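Local coordinates for MarR-family transcriptional regulator (Bordetella bronchiseptica, PDB 6PCO), which is a MarR-family transcriptional regulator of biofilm formation in Bordetella that binds DNA, a binding regulated by 6-hydroxynicotinic acid, at residues V85-L90 with V139-D144. Residues are numbered along the deposited sequence; the frame is centred on the assembly and turned at random.
Sequences VVLCAL and VTLTPD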
loop_
_atom_site.group_PDB
_atom_site.type_symbol
_atom_site.label_atom_id
_atom_site.label_comp_id
_atom_site.label_asym_id
_atom_site.label_seq_id
_atom_site.Cartn_x
_atom_site.Cartn_y
_atom_site.Cartn_z
ATOM N N VAL A 85 -6.885 4.099 10.950
ATOM C CA VAL A 85 -7.360 2.734 10.967
ATOM C C VAL A 85 -7.064 2.074 12.326
ATOM O O VAL A 85 -7.939 1.425 12.892
ATOM C CB VAL A 85 -6.748 1.954 9.790
ATOM C CG1 VAL A 85 -6.845 0.451 9.985
ATOM C CG2 VAL A 85 -7.423 2.369 8.494
ATOM N N VAL A 86 -5.835 2.203 12.835
ATOM C CA VAL A 86 -5.517 1.620 14.120
ATOM C C VAL A 86 -6.506 2.152 15.156
ATOM O O VAL A 86 -7.007 1.397 15.961
ATOM C CB VAL A 86 -4.075 1.899 14.565
ATOM C CG1 VAL A 86 -3.870 1.535 16.019
ATOM C CG2 VAL A 86 -3.067 1.174 13.706
ATOM N N LEU A 87 -6.781 3.458 15.112
ATOM C CA LEU A 87 -7.675 4.092 16.080
ATOM C C LEU A 87 -9.077 3.483 15.966
ATOM O O LEU A 87 -9.667 3.167 16.984
ATOM C CB LEU A 87 -7.690 5.610 15.869
ATOM C CG LEU A 87 -6.449 6.353 16.367
ATOM C CD1 LEU A 87 -6.372 7.722 15.739
ATOM C CD2 LEU A 87 -6.433 6.479 17.884
ATOM N N CYS A 88 -9.571 3.308 14.732
ATOM C CA CYS A 88 -10.870 2.661 14.465
ATOM C C CYS A 88 -10.871 1.235 15.019
ATOM O O CYS A 88 -11.852 0.797 15.608
ATOM C CB CYS A 88 -11.223 2.660 12.985
ATOM S SG CYS A 88 -11.672 4.310 12.393
ATOM N N ALA A 89 -9.753 0.523 14.889
ATOM C CA ALA A 89 -9.716 -0.841 15.415
ATOM C C ALA A 89 -9.872 -0.819 16.950
ATOM O O ALA A 89 -10.500 -1.709 17.490
ATOM C CB ALA A 89 -8.465 -1.567 14.971
ATOM N N LEU A 90 -9.302 0.180 17.642
ATOM C CA LEU A 90 -9.372 0.217 19.100
ATOM C C LEU A 90 -10.789 0.595 19.548
ATOM O O LEU A 90 -11.292 0.067 20.531
ATOM C CB LEU A 90 -8.333 1.197 19.645
ATOM C CG LEU A 90 -6.884 0.770 19.429
ATOM C CD1 LEU A 90 -5.946 1.810 19.996
ATOM C CD2 LEU A 90 -6.592 -0.580 20.063
ATOM N N VAL A 139 -2.933 -1.851 24.467
ATOM C CA VAL A 139 -3.235 -0.493 24.045
ATOM C C VAL A 139 -4.748 -0.333 24.099
ATOM O O VAL A 139 -5.499 -1.278 23.862
ATOM C CB VAL A 139 -2.681 -0.146 22.650
ATOM C CG1 VAL A 139 -1.180 -0.334 22.581
ATOM C CG2 VAL A 139 -3.341 -0.939 21.543
ATOM N N THR A 140 -5.166 0.881 24.449
ATOM C CA THR A 140 -6.536 1.200 24.711
ATOM C C THR A 140 -6.735 2.667 24.342
ATOM O O THR A 140 -5.843 3.468 24.574
ATOM C CB THR A 140 -6.847 0.881 26.174
ATOM O OG1 THR A 140 -8.242 1.091 26.374
ATOM C CG2 THR A 140 -6.067 1.740 27.137
ATOM N N LEU A 141 -7.873 3.008 23.729
ATOM C CA LEU A 141 -8.146 4.414 23.434
ATOM C C LEU A 141 -8.191 5.197 24.745
ATOM O O LEU A 141 -8.735 4.712 25.748
ATOM C CB LEU A 141 -9.486 4.569 22.722
ATOM C CG LEU A 141 -9.499 4.321 21.221
ATOM C CD1 LEU A 141 -10.891 4.622 20.660
ATOM C CD2 LEU A 141 -8.442 5.143 20.511
ATOM N N THR A 142 -7.627 6.409 24.700
ATOM C CA THR A 142 -7.906 7.481 25.683
ATOM C C THR A 142 -9.200 8.163 25.253
ATOM O O THR A 142 -9.673 7.938 24.129
ATOM C CB THR A 142 -6.750 8.483 25.780
ATOM O OG1 THR A 142 -6.713 9.241 24.569
ATOM C CG2 THR A 142 -5.401 7.822 25.979
ATOM N N PRO A 143 -9.857 8.956 26.136
ATOM C CA PRO A 143 -11.076 9.685 25.758
ATOM C C PRO A 143 -10.855 10.631 24.577
ATOM O O PRO A 143 -11.719 10.734 23.700
ATOM C CB PRO A 143 -11.427 10.442 27.036
ATOM C CG PRO A 143 -10.898 9.528 28.121
ATOM C CD PRO A 143 -9.557 9.091 27.571
ATOM N N ASP A 144 -9.664 11.237 24.546
ATOM C CA ASP A 144 -9.230 12.062 23.440
ATOM C C ASP A 144 -9.177 11.240 22.143
ATOM O O ASP A 144 -9.618 11.693 21.100
ATOM C CB ASP A 144 -7.872 12.696 23.749
ATOM C CG ASP A 144 -7.963 13.881 24.689
ATOM O OD1 ASP A 144 -9.031 14.509 24.735
ATOM O OD2 ASP A 144 -6.975 14.140 25.385
#
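Leu90 and Leu141 each set CG anti to their own carbonyl carbon (chi1 -67° and -82°). In Leu141 this brings the branched end over CB of Leu90 and on toward Leu87, while in Leu90 it carries the branched end past Leu141 to Val139. Val139 turns CG2 into the space between its backbone N and carbonyl carbon, where the methyl meets the end of Leu90. CB of Leu90 lies 3.7 Å from CG of Leu141, and these two side chains run at a slant to each other. Farther out, CD2 of Leu90 meets CG2 of Val139 at 3.6 Å, with the side chains crossing at about a right angle. Leu90 therefore spans two neighbours: its base rests on Leu141 and its tip on Val139. Leu141 also reaches Leu87, about one turn before Leu90 on the helix. Their CD2 methyls touch at 3.6 Å, again with the side chains at about a right angle. The other methyl of Leu141, CD1, lies alongside the helix backbone, 4.1 Å from Leu87 O.

The helix 81-93 segment crosses the strand end nearly at right angles (86°), with the axes 8.4 Å apart. The strand belongs to the two-stranded antiparallel wing of the winged helix-turn-helix domain, so the contact packs the wing base against a domain helix. Val139 also touches Ile116, and Leu87 touches Leu119, both on helix 109-121. Just after the strand, Thr142 N-caps helix 143-164 through a hydrogen bond from Gly145 N to its OG1.

No hydrogen bond joins the two segments. The four main side chains are buried and apolar, so the wing base is held here by van der Waals packing and exclusion of water.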